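Local atomic coordinates of BH1408 protein (Bacillus halodurans, PDB entry 4E0A), a protein that probably transfers an acetyl group to an amine, as a member of the GNAT family of N-acetyltransferases. Residues R4-Q9 and S43-A48; Y11-R16 and R63-A68; K53-V58 and S70-V75; R86-I91 and A124-V129. The protein carries 1 engineered substitution. All blocks are in the same frame, centred on the assembly; numbering follows the deposited sequence.

Contact 1 (R4-Q9 and S43-A48). Engineered in segment 43-48: Arg44 (natural residue Phe).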
loop_
_atom_site.group_PDB
_atom_site.type_symbol
_atom_site.label_atom_id
_atom_site.label_comp_id
_atom_site.label_asym_id
_atom_site.label_seq_id
_atom_site.Cartn_x
_atom_site.Cartn_y
_atom_site.Cartn_z
ATOM N N ARG A 4 -16.493 6.471 22.881
ATOM C CA ARG A 4 -15.805 5.713 23.923
ATOM C C ARG A 4 -15.049 4.577 23.261
ATOM O O ARG A 4 -15.282 4.273 22.101
ATOM C CB ARG A 4 -16.798 5.142 24.941
ATOM C CG ARG A 4 -17.908 4.293 24.333
ATOM C CD ARG A 4 -18.549 3.397 25.396
ATOM N NE ARG A 4 -19.671 2.619 24.873
ATOM C CZ ARG A 4 -19.553 1.454 24.243
ATOM N NH1 ARG A 4 -18.354 0.928 24.041
ATOM N NH2 ARG A 4 -20.635 0.815 23.801
ATOM N N GLU A 5 -14.144 3.947 23.996
ATOM C CA GLU A 5 -13.528 2.736 23.495
ATOM C C GLU A 5 -14.553 1.624 23.473
ATOM O O GLU A 5 -15.481 1.602 24.272
ATOM C CB GLU A 5 -12.295 2.347 24.320
ATOM C CG GLU A 5 -11.145 3.333 24.167
ATOM C CD GLU A 5 -9.790 2.724 24.506
ATOM O OE1 GLU A 5 -9.747 1.622 25.091
ATOM O OE2 GLU A 5 -8.764 3.352 24.178
ATOM N N ALA A 6 -14.388 0.711 22.523
ATOM C CA ALA A 6 -15.278 -0.425 22.392
ATOM C C ALA A 6 -15.102 -1.398 23.553
ATOM O O ALA A 6 -14.080 -1.397 24.257
ATOM C CB ALA A 6 -15.017 -1.144 21.068
ATOM N N THR A 7 -16.111 -2.225 23.760
ATOM C CA THR A 7 -15.930 -3.409 24.584
ATOM C C THR A 7 -16.253 -4.625 23.729
ATOM O O THR A 7 -16.776 -4.499 22.616
ATOM C CB THR A 7 -16.830 -3.402 25.833
ATOM O OG1 THR A 7 -18.134 -3.880 25.485
ATOM C CG2 THR A 7 -16.936 -1.997 26.415
ATOM N N VAL A 8 -15.950 -5.803 24.253
ATOM C CA VAL A 8 -16.220 -7.045 23.535
ATOM C C VAL A 8 -17.697 -7.157 23.159
ATOM O O VAL A 8 -18.036 -7.601 22.067
ATOM C CB VAL A 8 -15.728 -8.274 24.340
ATOM C CG1 VAL A 8 -16.412 -9.553 23.872
ATOM C CG2 VAL A 8 -14.207 -8.387 24.228
ATOM N N GLN A 9 -18.562 -6.699 24.049
ATOM C CA GLN A 9 -20.011 -6.704 23.837
ATOM C C GLN A 9 -20.471 -5.881 22.612
ATOM O O GLN A 9 -21.610 -6.003 22.164
ATOM C CB GLN A 9 -20.699 -6.201 25.111
ATOM C CG GLN A 9 -22.215 -6.334 25.157
ATOM C CD GLN A 9 -22.805 -5.742 26.433
ATOM O OE1 GLN A 9 -22.075 -5.238 27.289
ATOM N NE2 GLN A 9 -24.130 -5.801 26.562
ATOM N N SER A 43 -13.007 -13.128 17.232
ATOM C CA SER A 43 -11.749 -13.199 17.976
ATOM C C SER A 43 -10.781 -12.086 17.564
ATOM O O SER A 43 -10.064 -11.529 18.399
ATOM C CB SER A 43 -11.088 -14.573 17.827
ATOM O OG SER A 43 -11.812 -15.544 18.564
ATOM N N ARG A 44 -10.772 -11.743 16.285
ATOM C CA ARG A 44 -9.879 -10.694 15.816
ATOM C C ARG A 44 -10.360 -9.310 16.248
ATOM O O ARG A 44 -9.557 -8.403 16.486
ATOM C CB ARG A 44 -9.675 -10.792 14.311
ATOM C CG ARG A 44 -9.044 -12.129 13.913
ATOM C CD ARG A 44 -8.400 -12.094 12.535
ATOM N NE ARG A 44 -7.680 -13.335 12.253
ATOM C CZ ARG A 44 -6.428 -13.575 12.633
ATOM N NH1 ARG A 44 -5.753 -12.659 13.310
ATOM N NH2 ARG A 44 -5.850 -14.731 12.337
ATOM N N PHE A 45 -11.676 -9.153 16.358
ATOM C CA PHE A 45 -12.228 -7.944 16.942
ATOM C C PHE A 45 -11.749 -7.841 18.389
ATOM O O PHE A 45 -11.218 -6.811 18.808
ATOM C CB PHE A 45 -13.754 -7.968 16.897
ATOM C CG PHE A 45 -14.390 -6.814 17.610
ATOM C CD1 PHE A 45 -14.309 -5.537 17.089
ATOM C CD2 PHE A 45 -15.055 -7.006 18.814
ATOM C CE1 PHE A 45 -14.903 -4.462 17.748
ATOM C CE2 PHE A 45 -15.649 -5.935 19.481
ATOM C CZ PHE A 45 -15.566 -4.663 18.946
ATOM N N GLN A 46 -11.922 -8.916 19.148
ATOM C CA GLN A 46 -11.513 -8.907 20.548
ATOM C C GLN A 46 -10.024 -8.561 20.697
ATOM O O GLN A 46 -9.645 -7.779 21.563
ATOM C CB GLN A 46 -11.844 -10.235 21.233
ATOM C CG GLN A 46 -11.359 -10.310 22.680
ATOM C CD GLN A 46 -11.528 -11.693 23.297
ATOM O OE1 GLN A 46 -11.957 -12.641 22.632
ATOM N NE2 GLN A 46 -11.190 -11.812 24.577
ATOM N N ALA A 47 -9.186 -9.131 19.837
ATOM C CA ALA A 47 -7.761 -8.810 19.874
ATOM C C ALA A 47 -7.492 -7.328 19.617
ATOM O O ALA A 47 -6.550 -6.768 20.174
ATOM C CB ALA A 47 -6.983 -9.665 18.880
ATOM N N ALA A 48 -8.301 -6.693 18.768
ATOM C CA ALA A 48 -8.059 -5.293 18.435
ATOM C C ALA A 48 -8.453 -4.444 19.618
ATOM O O ALA A 48 -7.765 -3.480 19.957
ATOM C CB ALA A 48 -8.833 -4.872 17.196
#

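Contact 2 (Y11-R16 and R63-A68)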
loop_
_atom_site.group_PDB
_atom_site.type_symbol
_atom_site.label_atom_id
_atom_site.label_comp_id
_atom_site.label_asym_id
_atom_site.label_seq_id
_atom_site.Cartn_x
_atom_site.Cartn_y
_atom_site.Cartn_z
ATOM N N TYR A 11 -19.325 -6.260 19.660
ATOM C CA TYR A 11 -18.990 -7.008 18.448
ATOM C C TYR A 11 -20.100 -7.040 17.390
ATOM O O TYR A 11 -19.863 -6.711 16.225
ATOM C CB TYR A 11 -18.518 -8.444 18.758
ATOM C CG TYR A 11 -18.523 -9.274 17.492
ATOM C CD1 TYR A 11 -17.573 -9.055 16.501
ATOM C CD2 TYR A 11 -19.518 -10.223 17.252
ATOM C CE1 TYR A 11 -17.590 -9.776 15.312
ATOM C CE2 TYR A 11 -19.545 -10.945 16.062
ATOM C CZ TYR A 11 -18.581 -10.720 15.102
ATOM O OH TYR A 11 -18.595 -11.418 13.920
ATOM N N GLU A 12 -21.300 -7.449 17.785
ATOM C CA GLU A 12 -22.364 -7.672 16.813
ATOM C C GLU A 12 -22.683 -6.417 16.008
ATOM O O GLU A 12 -22.795 -6.466 14.784
ATOM C CB GLU A 12 -23.633 -8.242 17.481
ATOM C CG GLU A 12 -23.585 -9.761 17.577
ATOM C CD GLU A 12 -24.749 -10.375 18.339
ATOM O OE1 GLU A 12 -25.742 -9.670 18.613
ATOM O OE2 GLU A 12 -24.656 -11.579 18.669
ATOM N N GLU A 13 -22.804 -5.295 16.700
ATOM C CA GLU A 13 -23.037 -4.024 16.038
ATOM C C GLU A 13 -21.866 -3.581 15.181
ATOM O O GLU A 13 -22.056 -3.110 14.062
ATOM C CB GLU A 13 -23.311 -2.949 17.066
ATOM C CG GLU A 13 -24.639 -3.100 17.695
ATOM C CD GLU A 13 -25.366 -1.809 17.672
ATOM O OE1 GLU A 13 -25.790 -1.385 16.573
ATOM O OE2 GLU A 13 -25.474 -1.211 18.751
ATOM N N VAL A 14 -20.657 -3.691 15.719
ATOM C CA VAL A 14 -19.485 -3.329 14.936
ATOM C C VAL A 14 -19.365 -4.216 13.691
ATOM O O VAL A 14 -19.051 -3.725 12.606
ATOM C CB VAL A 14 -18.214 -3.381 15.785
ATOM C CG1 VAL A 14 -16.948 -3.243 14.894
ATOM C CG2 VAL A 14 -18.275 -2.290 16.861
ATOM N N ALA A 15 -19.650 -5.511 13.841
ATOM C CA ALA A 15 -19.605 -6.433 12.706
ATOM C C ALA A 15 -20.587 -6.047 11.595
ATOM O O ALA A 15 -20.260 -6.111 10.401
ATOM C CB ALA A 15 -19.827 -7.888 13.167
ATOM N N ARG A 16 -21.785 -5.643 11.993
ATOM C CA ARG A 16 -22.821 -5.252 11.044
ATOM C C ARG A 16 -22.357 -4.067 10.203
ATOM O O ARG A 16 -22.512 -4.049 8.972
ATOM C CB ARG A 16 -24.113 -4.904 11.794
ATOM C CG ARG A 16 -25.243 -4.414 10.891
ATOM C CD ARG A 16 -26.502 -4.099 11.684
ATOM N NE ARG A 16 -26.339 -2.967 12.597
ATOM C CZ ARG A 16 -26.541 -1.697 12.252
ATOM N NH1 ARG A 16 -26.909 -1.401 11.012
ATOM N NH2 ARG A 16 -26.383 -0.727 13.147
ATOM N N ARG A 63 -29.814 3.922 22.079
ATOM C CA ARG A 63 -29.819 2.706 22.881
ATOM C C ARG A 63 -29.624 1.480 21.995
ATOM O O ARG A 63 -30.339 1.295 21.005
ATOM C CB ARG A 63 -31.112 2.579 23.703
ATOM C CG ARG A 63 -32.295 3.361 23.150
ATOM C CD ARG A 63 -33.485 2.473 22.794
ATOM N NE ARG A 63 -34.125 1.892 23.972
ATOM C CZ ARG A 63 -35.415 1.571 24.042
ATOM N NH1 ARG A 63 -36.215 1.783 23.005
ATOM N NH2 ARG A 63 -35.907 1.045 25.156
ATOM N N GLU A 64 -28.629 0.671 22.350
ATOM C CA GLU A 64 -28.282 -0.536 21.605
ATOM C C GLU A 64 -27.978 -0.252 20.129
ATOM O O GLU A 64 -28.264 -1.082 19.263
ATOM C CB GLU A 64 -29.388 -1.597 21.741
ATOM C CG GLU A 64 -29.664 -2.046 23.184
ATOM C CD GLU A 64 -31.053 -1.645 23.691
ATOM O OE1 GLU A 64 -31.793 -0.959 22.950
ATOM O OE2 GLU A 64 -31.404 -2.019 24.833
ATOM N N LYS A 65 -27.403 0.918 19.845
ATOM C CA LYS A 65 -27.006 1.251 18.473
ATOM C C LYS A 65 -25.659 1.979 18.337
ATOM O O LYS A 65 -25.510 3.143 18.724
ATOM C CB LYS A 65 -28.115 1.977 17.705
ATOM C CG LYS A 65 -29.008 1.046 16.889
ATOM C CD LYS A 65 -29.630 1.776 15.701
ATOM C CE LYS A 65 -30.415 0.832 14.785
ATOM N NZ LYS A 65 -29.544 -0.108 14.006
ATOM N N ILE A 66 -24.686 1.275 17.765
ATOM C CA ILE A 66 -23.403 1.873 17.415
ATOM C C ILE A 66 -23.556 2.548 16.057
ATOM O O ILE A 66 -23.829 1.877 15.059
ATOM C CB ILE A 66 -22.302 0.795 17.306
ATOM C CG1 ILE A 66 -22.080 0.091 18.646
ATOM C CG2 ILE A 66 -20.986 1.390 16.757
ATOM C CD1 ILE A 66 -21.628 0.997 19.733
ATOM N N GLY A 67 -23.383 3.866 16.012
ATOM C CA GLY A 67 -23.486 4.585 14.755
ATOM C C GLY A 67 -22.226 4.600 13.901
ATOM O O GLY A 67 -22.297 4.877 12.710
ATOM N N ALA A 68 -21.074 4.316 14.508
ATOM C CA ALA A 68 -19.799 4.354 13.802
ATOM C C ALA A 68 -18.730 3.677 14.639
ATOM O O ALA A 68 -18.850 3.594 15.857
ATOM C CB ALA A 68 -19.388 5.799 13.542
#

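Contact 3 (K53-V58 and S70-V75)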
loop_
_atom_site.group_PDB
_atom_site.type_symbol
_atom_site.label_atom_id
_atom_site.label_comp_id
_atom_site.label_asym_id
_atom_site.label_seq_id
_atom_site.Cartn_x
_atom_site.Cartn_y
_atom_site.Cartn_z
ATOM N N LYS A 53 -1.127 -2.445 21.028
ATOM C CA LYS A 53 -0.852 -1.351 20.108
ATOM C C LYS A 53 -2.079 -0.958 19.271
ATOM O O LYS A 53 -1.975 -0.123 18.384
ATOM C CB LYS A 53 0.325 -1.715 19.193
ATOM C CG LYS A 53 1.641 -1.972 19.929
ATOM C CD LYS A 53 2.458 -3.058 19.228
ATOM C CE LYS A 53 3.252 -2.520 18.044
ATOM N NZ LYS A 53 4.724 -2.618 18.289
ATOM N N SER A 54 -3.233 -1.561 19.559
ATOM C CA SER A 54 -4.463 -1.253 18.826
ATOM C C SER A 54 -5.513 -0.627 19.737
ATOM O O SER A 54 -5.475 -0.793 20.958
ATOM C CB SER A 54 -5.021 -2.519 18.175
ATOM O OG SER A 54 -5.322 -3.491 19.170
ATOM N N THR A 55 -6.443 0.107 19.134
ATOM C CA THR A 55 -7.534 0.738 19.862
ATOM C C THR A 55 -8.801 0.714 19.005
ATOM O O THR A 55 -8.749 0.981 17.804
ATOM C CB THR A 55 -7.209 2.214 20.177
ATOM O OG1 THR A 55 -5.976 2.296 20.903
ATOM C CG2 THR A 55 -8.331 2.847 20.996
ATOM N N VAL A 56 -9.938 0.410 19.621
ATOM C CA VAL A 56 -11.206 0.456 18.897
ATOM C C VAL A 56 -12.107 1.505 19.516
ATOM O O VAL A 56 -12.325 1.498 20.729
ATOM C CB VAL A 56 -11.911 -0.898 18.900
ATOM C CG1 VAL A 56 -13.166 -0.835 18.023
ATOM C CG2 VAL A 56 -10.946 -1.988 18.414
ATOM N N LEU A 57 -12.599 2.423 18.684
ATOM C CA LEU A 57 -13.452 3.535 19.135
ATOM C C LEU A 57 -14.850 3.357 18.573
ATOM O O LEU A 57 -14.993 2.928 17.437
ATOM C CB LEU A 57 -12.894 4.850 18.607
ATOM C CG LEU A 57 -11.527 5.247 19.155
ATOM C CD1 LEU A 57 -10.899 6.349 18.291
ATOM C CD2 LEU A 57 -11.683 5.708 20.597
ATOM N N VAL A 58 -15.882 3.669 19.357
ATOM C CA VAL A 58 -17.254 3.620 18.849
ATOM C C VAL A 58 -17.992 4.906 19.168
ATOM O O VAL A 58 -17.734 5.549 20.184
ATOM C CB VAL A 58 -18.092 2.435 19.429
ATOM C CG1 VAL A 58 -17.526 1.081 18.994
ATOM C CG2 VAL A 58 -18.195 2.529 20.957
ATOM N N SER A 70 -14.142 2.748 14.649
ATOM C CA SER A 70 -12.858 2.782 13.973
ATOM C C SER A 70 -11.887 1.859 14.688
ATOM O O SER A 70 -11.977 1.668 15.911
ATOM C CB SER A 70 -12.301 4.211 13.937
ATOM O OG SER A 70 -11.090 4.248 13.194
ATOM N N VAL A 71 -10.985 1.250 13.915
ATOM C CA VAL A 71 -9.899 0.478 14.486
ATOM C C VAL A 71 -8.590 1.120 14.055
ATOM O O VAL A 71 -8.392 1.373 12.872
ATOM C CB VAL A 71 -9.903 -0.970 13.972
ATOM C CG1 VAL A 71 -8.722 -1.739 14.578
ATOM C CG2 VAL A 71 -11.227 -1.649 14.304
ATOM N N ILE A 72 -7.706 1.392 15.011
ATOM C CA ILE A 72 -6.448 2.060 14.702
ATOM C C ILE A 72 -5.316 1.285 15.359
ATOM O O ILE A 72 -5.543 0.528 16.303
ATOM C CB ILE A 72 -6.434 3.541 15.171
ATOM C CG1 ILE A 72 -6.404 3.628 16.696
ATOM C CG2 ILE A 72 -7.639 4.315 14.611
ATOM C CD1 ILE A 72 -6.601 5.033 17.218
ATOM N N HIS A 73 -4.107 1.462 14.836
ATOM C CA HIS A 73 -2.944 0.733 15.300
ATOM C C HIS A 73 -1.770 1.679 15.409
ATOM O O HIS A 73 -1.569 2.528 14.540
ATOM C CB HIS A 73 -2.585 -0.369 14.306
ATOM C CG HIS A 73 -3.722 -1.288 13.980
ATOM N ND1 HIS A 73 -3.876 -2.519 14.578
ATOM C CD2 HIS A 73 -4.759 -1.156 13.115
ATOM C CE1 HIS A 73 -4.953 -3.111 14.090
ATOM N NE2 HIS A 73 -5.508 -2.304 13.203
ATOM N N LEU A 74 -0.992 1.536 16.476
ATOM C CA LEU A 74 0.242 2.300 16.616
ATOM C C LEU A 74 1.350 1.515 15.912
ATOM O O LEU A 74 1.660 0.383 16.297
ATOM C CB LEU A 74 0.583 2.482 18.100
ATOM C CG LEU A 74 1.541 3.619 18.427
ATOM C CD1 LEU A 74 0.944 4.944 17.954
ATOM C CD2 LEU A 74 1.828 3.649 19.926
ATOM N N VAL A 75 1.938 2.107 14.874
ATOM C CA VAL A 75 2.910 1.409 14.034
ATOM C C VAL A 75 4.260 2.109 14.128
ATOM O O VAL A 75 4.336 3.325 14.004
ATOM C CB VAL A 75 2.445 1.362 12.549
ATOM C CG1 VAL A 75 3.504 0.722 11.660
ATOM C CG2 VAL A 75 1.095 0.633 12.427
#

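Contact 4 (R86-I91 and A124-V129)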
loop_
_atom_site.group_PDB
_atom_site.type_symbol
_atom_site.label_atom_id
_atom_site.label_comp_id
_atom_site.label_asym_id
_atom_site.label_seq_id
_atom_site.Cartn_x
_atom_site.Cartn_y
_atom_site.Cartn_z
ATOM N N ARG A 86 10.030 5.626 11.673
ATOM C CA ARG A 86 8.719 6.233 11.547
ATOM C C ARG A 86 7.701 5.708 12.555
ATOM O O ARG A 86 7.578 4.504 12.770
ATOM C CB ARG A 86 8.213 6.030 10.122
ATOM C CG ARG A 86 7.176 7.006 9.698
ATOM C CD ARG A 86 7.171 7.125 8.198
ATOM N NE ARG A 86 5.889 7.630 7.731
ATOM C CZ ARG A 86 5.565 8.911 7.737
ATOM N NH1 ARG A 86 6.442 9.805 8.175
ATOM N NH2 ARG A 86 4.371 9.294 7.302
ATOM N N LYS A 87 6.958 6.633 13.146
ATOM C CA LYS A 87 5.883 6.291 14.074
ATOM C C LYS A 87 4.577 6.864 13.530
ATOM O O LYS A 87 4.466 8.068 13.282
ATOM C CB LYS A 87 6.197 6.857 15.467
ATOM C CG LYS A 87 5.256 6.379 16.571
ATOM C CD LYS A 87 5.661 6.939 17.940
ATOM C CE LYS A 87 4.820 6.301 19.047
ATOM N NZ LYS A 87 5.167 6.842 20.391
ATOM N N THR A 88 3.590 6.005 13.308
ATOM C CA THR A 88 2.316 6.482 12.787
ATOM C C THR A 88 1.133 5.864 13.508
ATOM O O THR A 88 1.268 4.871 14.238
ATOM C CB THR A 88 2.137 6.147 11.276
ATOM O OG1 THR A 88 2.331 4.742 11.062
ATOM C CG2 THR A 88 3.116 6.944 10.405
ATOM N N VAL A 89 -0.031 6.454 13.284
ATOM C CA VAL A 89 -1.286 5.775 13.587
ATOM C C VAL A 89 -1.840 5.272 12.269
ATOM O O VAL A 89 -1.994 6.049 11.325
ATOM C CB VAL A 89 -2.312 6.723 14.222
ATOM C CG1 VAL A 89 -3.677 6.044 14.295
ATOM C CG2 VAL A 89 -1.857 7.153 15.598
ATOM N N TYR A 90 -2.135 3.979 12.190
ATOM C CA TYR A 90 -2.711 3.430 10.971
ATOM C C TYR A 90 -4.169 3.080 11.203
ATOM O O TYR A 90 -4.499 2.294 12.102
ATOM C CB TYR A 90 -1.960 2.191 10.514
ATOM C CG TYR A 90 -2.482 1.632 9.208
ATOM C CD1 TYR A 90 -2.180 2.250 8.001
ATOM C CD2 TYR A 90 -3.294 0.492 9.178
ATOM C CE1 TYR A 90 -2.654 1.740 6.790
ATOM C CE2 TYR A 90 -3.781 -0.009 7.972
ATOM C CZ TYR A 90 -3.446 0.617 6.785
ATOM O OH TYR A 90 -3.914 0.121 5.581
ATOM N N ILE A 91 -5.043 3.688 10.414
ATOM C CA ILE A 91 -6.467 3.415 10.525
ATOM C C ILE A 91 -6.797 2.233 9.617
ATOM O O ILE A 91 -6.814 2.378 8.399
ATOM C CB ILE A 91 -7.305 4.630 10.090
ATOM C CG1 ILE A 91 -6.963 5.865 10.945
ATOM C CG2 ILE A 91 -8.782 4.295 10.176
ATOM C CD1 ILE A 91 -7.645 7.129 10.461
ATOM N N ALA A 124 2.444 10.861 11.833
ATOM C CA ALA A 124 1.369 11.008 10.865
ATOM C C ALA A 124 0.254 10.004 11.114
ATOM O O ALA A 124 0.459 8.987 11.783
ATOM C CB ALA A 124 1.928 10.827 9.439
ATOM N N ILE A 125 -0.922 10.300 10.574
ATOM C CA ILE A 125 -1.991 9.310 10.498
ATOM C C ILE A 125 -1.979 8.797 9.070
ATOM O O ILE A 125 -1.842 9.588 8.136
ATOM C CB ILE A 125 -3.352 9.934 10.788
ATOM C CG1 ILE A 125 -3.371 10.475 12.223
ATOM C CG2 ILE A 125 -4.469 8.913 10.580
ATOM C CD1 ILE A 125 -4.602 11.271 12.542
ATOM N N GLU A 126 -2.100 7.479 8.900
ATOM C CA GLU A 126 -2.145 6.878 7.576
ATOM C C GLU A 126 -3.314 5.897 7.462
ATOM O O GLU A 126 -3.814 5.408 8.472
ATOM C CB GLU A 126 -0.828 6.158 7.272
ATOM C CG GLU A 126 0.404 7.056 7.324
ATOM C CD GLU A 126 1.667 6.307 6.920
ATOM O OE1 GLU A 126 1.685 5.058 7.033
ATOM O OE2 GLU A 126 2.640 6.965 6.488
ATOM N N LEU A 127 -3.746 5.631 6.230
ATOM C CA LEU A 127 -4.762 4.614 5.952
ATOM C C LEU A 127 -4.684 4.250 4.490
ATOM O O LEU A 127 -4.037 4.949 3.711
ATOM C CB LEU A 127 -6.169 5.128 6.295
ATOM C CG LEU A 127 -6.699 6.358 5.550
ATOM C CD1 LEU A 127 -7.265 6.041 4.144
ATOM C CD2 LEU A 127 -7.753 7.029 6.409
ATOM N N ASP A 128 -5.374 3.181 4.100
ATOM C CA ASP A 128 -5.466 2.846 2.691
ATOM C C ASP A 128 -6.898 2.861 2.228
ATOM O O ASP A 128 -7.788 2.381 2.917
ATOM C CB ASP A 128 -4.839 1.488 2.405
ATOM C CG ASP A 128 -3.327 1.508 2.561
ATOM O OD1 ASP A 128 -2.824 0.962 3.564
ATOM O OD2 ASP A 128 -2.645 2.089 1.690
ATOM N N VAL A 129 -7.115 3.411 1.045
ATOM C CA VAL A 129 -8.456 3.447 0.490
ATOM C C VAL A 129 -8.444 2.972 -0.971
ATOM O O VAL A 129 -7.520 3.276 -1.737
ATOM C CB VAL A 129 -9.069 4.860 0.632
ATOM C CG1 VAL A 129 -8.250 5.878 -0.163
ATOM C CG2 VAL A 129 -10.531 4.850 0.200
HETATM O O HOH W 1 1.246 3.411 8.999
HETATM O O HOH W 2 -6.779 1.386 5.977
#

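Contact 1 (R4-Q9 and S43-A48)
Phe45, on the helix 42-50, reaches across to the turn that runs from Ala6 to Val8 just after the strand 2-5. Start at its CB, which points at that turn: CG stands anti to the backbone N (chi1 174°), and the ring is carried away from its own helix. On one flank Phe45 CE2 lies 3.6 Å from the carbonyl oxygen Thr7 O. The same Phe45 CE2 is 3.9 Å from Val8 O, and both oxygens lie near the ring plane, at its edge. At the far end CZ meets Ala6 CB at 4.1 Å. The helix 11-28 touches both flanks, Tyr11 on the side of CE2 and Val14 against CE1. Nearer the surface, Gln46 carries its extended chain past Val8, with CG 3.8 Å from Val8 CG2, while its NE2 bonds weakly to Gln50. An alanine in place of Phe45 would probably open a gap between this turn, the helix 11-28 and the sheet, leaving Ala6 CB and the two carbonyl oxygens without the ring they now meet. Ala6 is tied by its backbone to Val56, a residue the ring also touches, so the ring packs where the turn meets the strand 54-62. No hydrogen bond crosses between 4-9 and 43-48; the join is apolar, helped perhaps by the weakly positive ring rim facing two carbonyl oxygens, and it rests on shape more than on directed bonds.

Contact 2 (Y11-R16 and R63-A68)
Glu13 on the helix 11-28 turns its carboxylate onto the backbone where the strand 65-77 begins, and both of its oxygens take the N-H of Ile66. The shorter bond, Ile66 N to Glu13 OE2, is 2.8 Å but bent (131°); the one to Glu13 OE1 is 3.1 Å and straighter (155°). In each case the donor stands above the carboxylate plane. The side chain gets there by setting CG beside the backbone N, anti to the carbonyl carbon, and then bending at chi2 (-131°), which turns CD toward the strand. Beneath the polar end, Glu13 CB rests 3.6 Å from Ile66 CG1, and Ile66 carries on inward against Val58 and Val60. Arg16, one helical turn on, has an extended start and a bend at chi3; its guanidinium takes Glu13 OE1 at its edge, in plane, as a salt bridge with NH2 at 3.5 Å. Lys65 crosses Arg16 at about a right angle and puts NZ over one guanidinium face, 3.3 Å from Arg16 NH2. These are two donors of like charge; Asp97, which also forms a salt bridge with Arg16 NH2, probably eases the repulsion. The helix thus lies across the turn end of the hairpin 54-77. Glu13 OE2 also sits 2.8 Å from the acceptor Glu64 O, which would tend to raise the affinity of the carboxylate for a proton, whereas Arg16 should pull the other way.

Contact 3 (K53-V58 and S70-V75)
Lys53 to Leu57 pair antiparallel with Ser70 to Leu74, the two strand axes 4.8 Å apart at 159°, through five backbone hydrogen bonds that include both bonds of the pairs Thr55-Ile72 and Leu57-Ser70. The bond from Leu74 N to Lys53 O, at 2.7 Å, holds the open end of this hairpin. On one face lie Ser54, Val56, Val71 and His73. Here Val56 and Val71, a non-hydrogen-bonded pair, stand side by side, pointing the same way, their CG2 atoms 4.1 Å apart. Next along, Ser54 CB lies 3.8 Å from His73 ND1, while their polar ends are bonded to other parts of the chain: Ser54 OG to Ala48 O and His73 NE2 to Ser92 OG. The other face carries Thr55, Leu57, Ser70 and Ile72. Ile72 puts CG1 between its backbone N and carbonyl carbon (chi1 69°), and from there CG1 approaches Thr55 CB at 3.8 Å. Lys53 bends at chi2 and chi3, and its CE lies 3.7 Å from Leu74 O. The helix 42-50 packs on the valine face through Phe45, Ala48 and Val49. Against the opposite face lies the helix 105-119, with Tyr116 on Thr55 and Ile72, and Ile109 and Ile113 on Ser70. In the plane of the sheet, Val56 bonds through its backbone to Ala6, just past the end of the strand 2-5, and His73 to Tyr90 in the strand 86-96.

Contact 4 (R86-I91 and A124-V129)
Arg86 and Glu126 meet tip to tip: Arg86 NH2 gives a nearly straight salt-bridge hydrogen bond of 3.0 Å to Glu126 OE2, which lies in the guanidinium plane, at its edge. The carboxylate plane is turned 44° from it, and NH2 arrives on the anti side, 32° out of the carboxylate plane. The Tyr90 ring takes its partner at the edge, Asp128 OD1 lying in the ring plane and 2.4 Å from Tyr90 OH, a bond so short that its exact length is doubtful; Asp128 OD2 bonds to Thr151 of the second subunit. Between these pairs a water joins Thr88 OG1 to Glu126 OE1, to which it donates at 2.6 Å. An alanine at Glu126 would probably leave Arg86 and Gln148 without their acceptor OE2 and this water without OE1. The strands are parallel, linked by the helix 105-119 in the beta-alpha-beta unit at the heart of the GNAT fold. Val89 O takes a bond from Glu126 N at 2.8 Å, and Ile91 N gives one to Glu126 O. Beyond it a second water sits between the strands, 2.6 Å from Ile91 O and 3.0 Å from Asp128 N, consistent, like the 30° between the strand axes, with their splay in GNAT enzymes. On the face toward the helix 105-119, Ile91 CD1 packs 3.6 Å from Ile125 CG2, and Ile91 lies side by side with Leu127.

Overall arrangement
All four contacts reach one mixed sheet, ordered 2-5, 54-62, 65-77, 86-96, 124-130, antiparallel except for its last pair. Contacts 1 and 2, centres 12 Å apart, alternate along the chain and bring the helices 42-50 and 11-28 to the sheet, meeting where Phe45 packs on Tyr11 and Val14. The centre of contact 3 is about 10 Å from that of contact 1 and 11 Å from that of contact 4, and backbone bonds join it to both. Contacts 2 and 4, centres about 24 Å apart, lie on opposite sides of the chain's centre. At contact 4 the sheet continues into the second subunit, so helix-packed side and dimer edge belong to one sheet, the hairpin 54-77 between them.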